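Long-range contacts in purine nucleoside phosphorylase (Schistosoma mansoni, PDB 5TBU), which catalyses the reversible phosphorolysis of purine nucleosides such as inosine and guanosine, releasing the free base and ribose 1-phosphate: residues L114-A119 against M275-I280; G120-K125 against D217-S222; L242-S247 against L263-K268. All coordinates share one frame; numbering follows the deposited sequence.

Interaction 1: L114-A119 against M275-I280. With HPA (hypoxanthine), chain B.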
loop_
_atom_site.group_PDB
_atom_site.type_symbol
_atom_site.label_atom_id
_atom_site.label_comp_id
_atom_site.label_asym_id
_atom_site.label_seq_id
_atom_site.Cartn_x
_atom_site.Cartn_y
_atom_site.Cartn_z
ATOM N N LEU A 114 -15.319 21.527 -6.172
ATOM C CA LEU A 114 -15.705 20.844 -7.401
ATOM C C LEU A 114 -14.456 20.300 -8.081
ATOM O O LEU A 114 -13.499 21.047 -8.312
ATOM C CB LEU A 114 -16.453 21.792 -8.344
ATOM C CG LEU A 114 -17.618 22.592 -7.752
ATOM C CD1 LEU A 114 -18.174 23.579 -8.771
ATOM C CD2 LEU A 114 -18.714 21.663 -7.248
ATOM N N ILE A 115 -14.465 19.005 -8.405
ATOM C CA ILE A 115 -13.285 18.316 -8.916
ATOM C C ILE A 115 -13.648 17.545 -10.179
ATOM O O ILE A 115 -14.707 16.910 -10.249
ATOM C CB ILE A 115 -12.683 17.362 -7.860
ATOM C CG1 ILE A 115 -12.479 18.089 -6.528
ATOM C CG2 ILE A 115 -11.362 16.793 -8.345
ATOM C CD1 ILE A 115 -11.973 17.196 -5.413
ATOM N N THR A 116 -12.767 17.608 -11.180
ATOM C CA THR A 116 -12.858 16.790 -12.381
ATOM C C THR A 116 -11.544 16.046 -12.580
ATOM O O THR A 116 -10.488 16.492 -12.124
ATOM C CB THR A 116 -13.163 17.625 -13.639
ATOM O OG1 THR A 116 -12.103 18.563 -13.869
ATOM C CG2 THR A 116 -14.471 18.375 -13.484
ATOM N N ASN A 117 -11.614 14.908 -13.268
ATOM C CA ASN A 117 -10.411 14.136 -13.551
ATOM C C ASN A 117 -10.651 13.256 -14.769
ATOM O O ASN A 117 -11.786 13.060 -15.211
ATOM C CB ASN A 117 -9.987 13.288 -12.343
ATOM C CG ASN A 117 -11.063 12.310 -11.900
ATOM O OD1 ASN A 117 -11.742 12.531 -10.897
ATOM N ND2 ASN A 117 -11.217 11.219 -12.641
ATOM N N LEU A 118 -9.553 12.732 -15.308
ATOM C CA LEU A 118 -9.578 11.704 -16.339
ATOM C C LEU A 118 -9.354 10.346 -15.687
ATOM O O LEU A 118 -8.589 10.231 -14.723
ATOM C CB LEU A 118 -8.503 11.957 -17.402
ATOM C CG LEU A 118 -8.705 13.026 -18.484
ATOM C CD1 LEU A 118 -9.991 12.768 -19.253
ATOM C CD2 LEU A 118 -8.680 14.440 -17.920
ATOM N N ALA A 119 -10.018 9.319 -16.210
ATOM C CA ALA A 119 -9.921 7.994 -15.612
ATOM C C ALA A 119 -10.338 6.944 -16.633
ATOM O O ALA A 119 -10.811 7.261 -17.727
ATOM C CB ALA A 119 -10.772 7.899 -14.344
ATOM N N MET A 275 -18.994 24.234 -20.074
ATOM C CA MET A 275 -20.356 24.743 -19.954
ATOM C C MET A 275 -21.072 24.114 -18.766
ATOM O O MET A 275 -21.824 24.789 -18.053
ATOM C CB MET A 275 -21.123 24.474 -21.253
ATOM C CG MET A 275 -22.601 24.866 -21.234
ATOM S SD MET A 275 -23.715 23.621 -20.536
ATOM C CE MET A 275 -23.618 22.326 -21.763
ATOM N N TRP A 276 -20.850 22.818 -18.545
ATOM C CA TRP A 276 -21.537 22.104 -17.473
ATOM C C TRP A 276 -21.182 22.685 -16.110
ATOM O O TRP A 276 -22.067 23.014 -15.310
ATOM C CB TRP A 276 -21.175 20.621 -17.543
ATOM C CG TRP A 276 -22.040 19.729 -16.718
ATOM C CD1 TRP A 276 -23.215 20.057 -16.109
ATOM C CD2 TRP A 276 -21.799 18.349 -16.412
ATOM N NE1 TRP A 276 -23.721 18.969 -15.441
ATOM C CE2 TRP A 276 -22.871 17.907 -15.611
ATOM C CE3 TRP A 276 -20.782 17.446 -16.737
ATOM C CZ2 TRP A 276 -22.954 16.601 -15.129
ATOM C CZ3 TRP A 276 -20.866 16.149 -16.257
ATOM C CH2 TRP A 276 -21.945 15.740 -15.462
ATOM N N PHE A 277 -19.886 22.825 -15.830
ATOM C CA PHE A 277 -19.470 23.275 -14.508
ATOM C C PHE A 277 -19.698 24.767 -14.315
ATOM O O PHE A 277 -19.876 25.217 -13.178
ATOM C CB PHE A 277 -18.006 22.909 -14.268
ATOM C CG PHE A 277 -17.830 21.593 -13.571
ATOM C CD1 PHE A 277 -18.322 20.429 -14.137
ATOM C CD2 PHE A 277 -17.194 21.519 -12.344
ATOM C CE1 PHE A 277 -18.178 19.216 -13.497
ATOM C CE2 PHE A 277 -17.043 20.309 -11.699
ATOM C CZ PHE A 277 -17.541 19.156 -12.274
ATOM N N LYS A 278 -19.705 25.545 -15.399
ATOM C CA LYS A 278 -20.062 26.956 -15.284
ATOM C C LYS A 278 -21.478 27.116 -14.747
ATOM O O LYS A 278 -21.743 27.998 -13.920
ATOM C CB LYS A 278 -19.921 27.650 -16.639
ATOM C CG LYS A 278 -20.293 29.125 -16.627
ATOM C CD LYS A 278 -20.090 29.759 -17.995
ATOM C CE LYS A 278 -20.369 31.252 -17.960
ATOM N NZ LYS A 278 -20.093 31.900 -19.273
ATOM N N GLU A 279 -22.400 26.262 -15.195
ATOM C CA GLU A 279 -23.778 26.335 -14.721
ATOM C C GLU A 279 -23.918 25.756 -13.318
ATOM O O GLU A 279 -24.720 26.254 -12.518
ATOM C CB GLU A 279 -24.705 25.611 -15.700
ATOM C CG GLU A 279 -26.181 25.638 -15.319
ATOM C CD GLU A 279 -26.815 27.010 -15.472
ATOM O OE1 GLU A 279 -26.159 27.924 -16.016
ATOM O OE2 GLU A 279 -27.978 27.171 -15.049
ATOM N N ILE A 280 -23.151 24.709 -13.002
ATOM C CA ILE A 280 -23.171 24.147 -11.651
ATOM C C ILE A 280 -22.755 25.204 -10.636
ATOM O O ILE A 280 -23.387 25.363 -9.584
ATOM C CB ILE A 280 -22.267 22.904 -11.571
ATOM C CG1 ILE A 280 -22.824 21.774 -12.440
ATOM C CG2 ILE A 280 -22.117 22.442 -10.127
ATOM C CD1 ILE A 280 -21.937 20.545 -12.479
HETATM N N1 HPA B . -7.383 5.637 -18.937
HETATM C C2 HPA B . -7.303 6.969 -18.584
HETATM N N3 HPA B . -6.919 7.333 -17.309
HETATM C C4 HPA B . -6.616 6.382 -16.391
HETATM C C5 HPA B . -6.691 5.036 -16.729
HETATM C C6 HPA B . -7.077 4.664 -18.009
HETATM O O6 HPA B . -7.223 3.477 -18.297
HETATM N N7 HPA B . -6.341 4.324 -15.636
HETATM C C8 HPA B . -6.053 5.196 -14.644
HETATM N N9 HPA B . -6.222 6.456 -15.104
#
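L114 and F277 mark the closest backbone approach, their CA atoms 8.4 Å apart, where strand segment 114-119 runs nearly antiparallel (169°) to helix segment 275-280 at an axis separation of 11.0 Å. F277 bridges much of this separation, its ring reaching from the helix toward the strand. A flat phenyl suits this, offering two faces and an edge to aliphatic neighbours. T116 comes from the opposite direction and lays its methyl over one face in a CH-pi contact, CG2 lying 3.8 Å from the F277 centroid. L114 works differently: its CB meets the ring at the edge, 3.7 Å from F277 CE2, while its CD1 goes on to I280 CG2. On the ring's other face, I280 CD1 lies offset toward the rim. Threonine suits its place because its two branches divide the work: with OG1 between the backbone N and the carbonyl carbon (chi1 62°), the methyl is left for the ring while the hydroxyl bonds to G34 N. I280 rests on helix 170-182 as well, and F277 on V240 of the next strand. Between these segments the contact is apolar, by ring face, ring edge and aliphatic packing, with the threonine's polar atom satisfied elsewhere.

Interaction 2: G120-K125 against D217-S222. With HPA (hypoxanthine), chain B.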
loop_
_atom_site.group_PDB
_atom_site.type_symbol
_atom_site.label_atom_id
_atom_site.label_comp_id
_atom_site.label_asym_id
_atom_site.label_seq_id
_atom_site.Cartn_x
_atom_site.Cartn_y
_atom_site.Cartn_z
ATOM N N GLY A 120 -10.149 5.683 -16.257
ATOM C CA GLY A 120 -10.528 4.556 -17.086
ATOM C C GLY A 120 -11.784 3.873 -16.574
ATOM O O GLY A 120 -12.058 3.857 -15.376
ATOM N N GLY A 121 -12.549 3.307 -17.504
ATOM C CA GLY A 121 -13.795 2.647 -17.162
ATOM C C GLY A 121 -13.594 1.161 -16.910
ATOM O O GLY A 121 -12.903 0.474 -17.661
ATOM N N ILE A 122 -14.205 0.675 -15.832
ATOM C CA ILE A 122 -14.217 -0.742 -15.495
ATOM C C ILE A 122 -15.590 -1.359 -15.747
ATOM O O ILE A 122 -15.702 -2.408 -16.383
ATOM C CB ILE A 122 -13.763 -0.971 -14.035
ATOM C CG1 ILE A 122 -12.373 -0.375 -13.801
ATOM C CG2 ILE A 122 -13.752 -2.455 -13.709
ATOM C CD1 ILE A 122 -11.280 -1.019 -14.636
ATOM N N ASN A 123 -16.648 -0.720 -15.246
ATOM C CA ASN A 123 -18.010 -1.178 -15.500
ATOM C C ASN A 123 -18.273 -1.218 -17.001
ATOM O O ASN A 123 -17.995 -0.252 -17.717
ATOM C CB ASN A 123 -19.008 -0.247 -14.800
ATOM C CG ASN A 123 -20.439 -0.778 -14.820
ATOM O OD1 ASN A 123 -20.929 -1.262 -15.840
ATOM N ND2 ASN A 123 -21.117 -0.675 -13.683
ATOM N N ARG A 124 -18.811 -2.346 -17.476
ATOM C CA ARG A 124 -18.995 -2.527 -18.912
ATOM C C ARG A 124 -19.979 -1.526 -19.504
ATOM O O ARG A 124 -20.030 -1.378 -20.729
ATOM C CB ARG A 124 -19.461 -3.953 -19.209
ATOM N N LYS A 125 -20.759 -0.839 -18.666
ATOM C CA LYS A 125 -21.687 0.176 -19.144
ATOM C C LYS A 125 -21.008 1.506 -19.455
ATOM O O LYS A 125 -21.658 2.396 -20.011
ATOM C CB LYS A 125 -22.799 0.397 -18.111
ATOM C CG LYS A 125 -22.416 1.339 -16.976
ATOM C CD LYS A 125 -23.534 1.475 -15.951
ATOM C CE LYS A 125 -23.245 2.600 -14.964
ATOM N NZ LYS A 125 -23.126 2.124 -13.556
ATOM N N ASP A 217 -16.244 0.743 -10.493
ATOM C CA ASP A 217 -16.763 1.176 -11.781
ATOM C C ASP A 217 -15.737 1.989 -12.559
ATOM O O ASP A 217 -15.654 1.876 -13.787
ATOM C CB ASP A 217 -18.043 1.996 -11.585
ATOM C CG ASP A 217 -19.135 1.220 -10.866
ATOM O OD1 ASP A 217 -19.490 0.112 -11.325
ATOM O OD2 ASP A 217 -19.634 1.715 -9.832
ATOM N N VAL A 218 -14.951 2.805 -11.857
ATOM C CA VAL A 218 -13.959 3.690 -12.455
ATOM C C VAL A 218 -12.661 3.557 -11.665
ATOM O O VAL A 218 -12.674 3.267 -10.465
ATOM C CB VAL A 218 -14.449 5.159 -12.467
ATOM C CG1 VAL A 218 -13.556 6.020 -13.330
ATOM C CG2 VAL A 218 -15.890 5.248 -12.945
ATOM N N VAL A 219 -11.531 3.759 -12.345
ATOM C CA VAL A 219 -10.218 3.742 -11.703
ATOM C C VAL A 219 -9.404 4.921 -12.226
ATOM O O VAL A 219 -9.381 5.181 -13.433
ATOM C CB VAL A 219 -9.474 2.409 -11.939
ATOM C CG1 VAL A 219 -9.357 2.101 -13.427
ATOM C CG2 VAL A 219 -8.099 2.440 -11.280
ATOM N N GLY A 220 -8.753 5.645 -11.314
ATOM C CA GLY A 220 -7.937 6.788 -11.668
ATOM C C GLY A 220 -6.823 6.968 -10.658
ATOM O O GLY A 220 -6.707 6.207 -9.695
ATOM N N MET A 221 -6.004 8.000 -10.874
ATOM C CA MET A 221 -4.789 8.196 -10.091
ATOM C C MET A 221 -4.810 9.473 -9.252
ATOM O O MET A 221 -3.743 9.972 -8.878
ATOM C CB MET A 221 -3.562 8.206 -11.008
ATOM C CG MET A 221 -3.473 7.042 -11.985
ATOM S SD MET A 221 -1.993 7.150 -13.021
ATOM C CE MET A 221 -2.301 5.857 -14.225
ATOM N N SER A 222 -5.985 10.008 -8.936
ATOM C CA SER A 222 -6.043 11.287 -8.230
ATOM C C SER A 222 -7.366 11.384 -7.473
ATOM O O SER A 222 -8.016 10.370 -7.200
ATOM C CB SER A 222 -5.853 12.447 -9.224
ATOM O OG SER A 222 -6.915 12.492 -10.163
HETATM N N1 HPA B . -7.383 5.637 -18.937
HETATM C C2 HPA B . -7.303 6.969 -18.584
HETATM N N3 HPA B . -6.919 7.333 -17.309
HETATM C C4 HPA B . -6.616 6.382 -16.391
HETATM C C5 HPA B . -6.691 5.036 -16.729
HETATM C C6 HPA B . -7.077 4.664 -18.009
HETATM O O6 HPA B . -7.223 3.477 -18.297
HETATM N N7 HPA B . -6.341 4.324 -15.636
HETATM C C8 HPA B . -6.053 5.196 -14.644
HETATM N N9 HPA B . -6.222 6.456 -15.104
#
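G120 and V219 form an antiparallel hydrogen-bonded pair: G120 N gives to V219 O at 3.0 Å, and V219 N returns a bond to G120 O. Next to them G121 faces V218 as a non-hydrogen-bonded pair. As strand 112-121 ends, D217 O takes two donors from the same face of its plane, I122 N at 2.8 Å and N123 N at 3.1 Å, which holds the turning backbone against the strand. This pairing edges the purine pocket of the phosphorylase fold: the hypoxanthine lies by the bridge, its C5 3.5 Å from G120 N, and glycine leaves room for the base and its O6. Beside the pair, I122 CD1 packs on V219 CG1 at 3.9 Å, and helix 205-213 backs both residues. Farther out, the side chains of N123 and D217 run side by side. With its CG anti to the backbone N (chi1 -171°), N123 sends ND2 to D217 OD1 at 3.0 Å, in its own amide plane but from above the carboxylate plane. N123 OD1 accepts from K125 N at 2.9 Å, closing an Asx turn, so asparagine serves both as donor and as acceptor. The other carboxylate oxygen, D217 OD2, is bonded to V193 N.

Interaction 3: L242-S247 against L263-K268. With HPA (hypoxanthine), chain B.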
loop_
_atom_site.group_PDB
_atom_site.type_symbol
_atom_site.label_atom_id
_atom_site.label_comp_id
_atom_site.label_asym_id
_atom_site.label_seq_id
_atom_site.Cartn_x
_atom_site.Cartn_y
_atom_site.Cartn_z
ATOM N N LEU A 242 -14.157 11.862 -16.236
ATOM C CA LEU A 242 -14.334 11.700 -17.672
ATOM C C LEU A 242 -13.664 10.400 -18.099
ATOM O O LEU A 242 -12.457 10.226 -17.900
ATOM C CB LEU A 242 -13.750 12.887 -18.434
ATOM C CG LEU A 242 -13.698 12.748 -19.955
ATOM C CD1 LEU A 242 -15.079 12.459 -20.522
ATOM C CD2 LEU A 242 -13.116 14.005 -20.571
ATOM N N ILE A 243 -14.444 9.493 -18.678
ATOM C CA ILE A 243 -13.933 8.186 -19.081
ATOM C C ILE A 243 -13.193 8.330 -20.405
ATOM O O ILE A 243 -13.793 8.674 -21.429
ATOM C CB ILE A 243 -15.068 7.158 -19.194
ATOM C CG1 ILE A 243 -15.884 7.118 -17.902
ATOM C CG2 ILE A 243 -14.501 5.782 -19.514
ATOM C CD1 ILE A 243 -15.070 6.772 -16.681
ATOM N N ALA A 244 -11.888 8.064 -20.387
ATOM C CA ALA A 244 -11.086 8.098 -21.602
ATOM C C ALA A 244 -11.128 6.786 -22.372
ATOM O O ALA A 244 -10.965 6.790 -23.597
ATOM C CB ALA A 244 -9.633 8.449 -21.266
ATOM N N ASN A 245 -11.359 5.670 -21.684
ATOM C CA ASN A 245 -11.361 4.350 -22.297
ATOM C C ASN A 245 -11.880 3.352 -21.276
ATOM O O ASN A 245 -11.883 3.618 -20.070
ATOM C CB ASN A 245 -9.962 3.946 -22.767
ATOM C CG ASN A 245 -8.949 3.950 -21.637
ATOM O OD1 ASN A 245 -8.494 5.010 -21.204
ATOM N ND2 ASN A 245 -8.597 2.765 -21.148
ATOM N N ASN A 246 -12.313 2.198 -21.773
ATOM C CA ASN A 246 -12.722 1.079 -20.931
ATOM C C ASN A 246 -11.615 0.033 -20.994
ATOM O O ASN A 246 -11.451 -0.639 -22.018
ATOM C CB ASN A 246 -14.058 0.502 -21.390
ATOM C CG ASN A 246 -14.634 -0.489 -20.396
ATOM O OD1 ASN A 246 -14.115 -1.595 -20.233
ATOM N ND2 ASN A 246 -15.712 -0.098 -19.728
ATOM N N SER A 247 -10.862 -0.104 -19.900
ATOM C CA SER A 247 -9.726 -1.019 -19.899
ATOM C C SER A 247 -10.154 -2.481 -19.919
ATOM O O SER A 247 -9.340 -3.344 -20.266
ATOM C CB SER A 247 -8.825 -0.746 -18.692
ATOM O OG SER A 247 -9.559 -0.772 -17.482
ATOM N N LEU A 263 -5.608 12.461 -23.588
ATOM C CA LEU A 263 -5.755 13.900 -23.782
ATOM C C LEU A 263 -6.647 14.222 -24.973
ATOM O O LEU A 263 -7.329 15.252 -24.969
ATOM C CB LEU A 263 -4.385 14.556 -23.952
ATOM C CG LEU A 263 -3.481 14.578 -22.716
ATOM C CD1 LEU A 263 -2.152 15.254 -23.026
ATOM C CD2 LEU A 263 -4.176 15.266 -21.551
ATOM N N ALA A 264 -6.659 13.361 -25.994
ATOM C CA ALA A 264 -7.547 13.583 -27.131
ATOM C C ALA A 264 -9.009 13.486 -26.715
ATOM O O ALA A 264 -9.858 14.227 -27.224
ATOM C CB ALA A 264 -7.238 12.585 -28.246
ATOM N N VAL A 265 -9.323 12.573 -25.793
ATOM C CA VAL A 265 -10.685 12.488 -25.274
ATOM C C VAL A 265 -11.017 13.727 -24.451
ATOM O O VAL A 265 -12.139 14.246 -24.511
ATOM C CB VAL A 265 -10.865 11.194 -24.457
ATOM C CG1 VAL A 265 -12.245 11.155 -23.815
ATOM C CG2 VAL A 265 -10.652 9.976 -25.342
ATOM N N ALA A 266 -10.049 14.227 -23.678
ATOM C CA ALA A 266 -10.277 15.442 -22.901
ATOM C C ALA A 266 -10.567 16.631 -23.809
ATOM O O ALA A 266 -11.462 17.436 -23.524
ATOM C CB ALA A 266 -9.072 15.727 -22.004
ATOM N N GLU A 267 -9.825 16.756 -24.913
ATOM C CA GLU A 267 -10.095 17.822 -25.872
ATOM C C GLU A 267 -11.456 17.645 -26.535
ATOM O O GLU A 267 -12.136 18.635 -26.830
ATOM C CB GLU A 267 -8.986 17.873 -26.925
ATOM C CG GLU A 267 -9.215 18.887 -28.037
ATOM C CD GLU A 267 -9.308 20.316 -27.527
ATOM O OE1 GLU A 267 -8.687 20.625 -26.488
ATOM O OE2 GLU A 267 -10.007 21.131 -28.164
ATOM N N LYS A 268 -11.875 16.398 -26.760
ATOM C CA LYS A 268 -13.173 16.145 -27.377
ATOM C C LYS A 268 -14.324 16.586 -26.477
ATOM O O LYS A 268 -15.393 16.958 -26.974
ATOM C CB LYS A 268 -13.294 14.657 -27.716
ATOM C CG LYS A 268 -14.630 14.225 -28.296
ATOM C CD LYS A 268 -14.659 12.720 -28.531
ATOM C CE LYS A 268 -16.054 12.237 -28.899
ATOM N NZ LYS A 268 -16.106 10.756 -29.066
HETATM N N1 HPA B . -7.383 5.637 -18.937
HETATM C C2 HPA B . -7.303 6.969 -18.584
HETATM N N3 HPA B . -6.919 7.333 -17.309
HETATM C C4 HPA B . -6.616 6.382 -16.391
HETATM C C5 HPA B . -6.691 5.036 -16.729
HETATM C C6 HPA B . -7.077 4.664 -18.009
HETATM O O6 HPA B . -7.223 3.477 -18.297
HETATM N N7 HPA B . -6.341 4.324 -15.636
HETATM C C8 HPA B . -6.053 5.196 -14.644
HETATM N N9 HPA B . -6.222 6.456 -15.104
#
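V265 turns its branched side chain from the helix onto A244 and its neighbours, at the end of a strand in the central sheet of this alpha/beta phosphorylase fold. Helix 259-283 packs on that sheet; here the axes of 242-246 and 263-268 approach to 8.2 Å with N-to-C directions 138° apart. The two methyls of V265 share the work. CG1, anti to the backbone N (chi1 175°), lies 3.8 Å from I243 O and also near A244 CA, whereas CG2 sits 3.6 Å from A244 O. A beta-branched residue is apt, since it spreads over the strand backbone without needing length. A244 is small and keeps its methyl to the side of the approach, which lets the helix come close, the CB atoms of A244 and V265 lying 4.4 Å apart. A244 O has a polar partner of its own in S128 OG.

L242 approaches from the strand toward the next helical residue. Its CD2 rests on the helix backbone, 3.9 Å from A266 CA and close to V265 O, and the same leucine leans on F131 of the neighbouring strand.

A244 belongs to the ligand site too, its methyl touching hypoxanthine C2. N245 comes next and faces the edge of the base with complementary polarity: its OD1 accepts from hypoxanthine N1 at 2.6 Å, and its ND2 donates to O6. E203 OE2 bonds the base as well. An amide fits because it matches the N1-H donor and the O6 acceptor. The orientation of that amide is steadied by a second partner, since N245 ND2 is also hydrogen-bonded to D250 OD2.

How the interactions relate
Strand 112-121 ties the three together: interaction 1 uses its middle, interaction 2 its end, and interaction 3 lies on strand 236-246, its parallel neighbour. The bonds N117 O to L242 N (2.8 Å), A119 O to A244 N (3.0 Å) and G121 N to N245 O (2.7 Å) probably link the two parallel strands. Interactions 1 and 3 also share helix 259-283, their centres about 14 Å apart, while those of interactions 2 and 3 are about 11 Å apart. Interactions 1 and 2 are centred about 17 Å apart, yet A119 CB packs 3.2 Å from V219 O. Interaction 1 reaches hypoxanthine through A119 C, 3.5 Å from its N3; the F277 packing is more remote from the base.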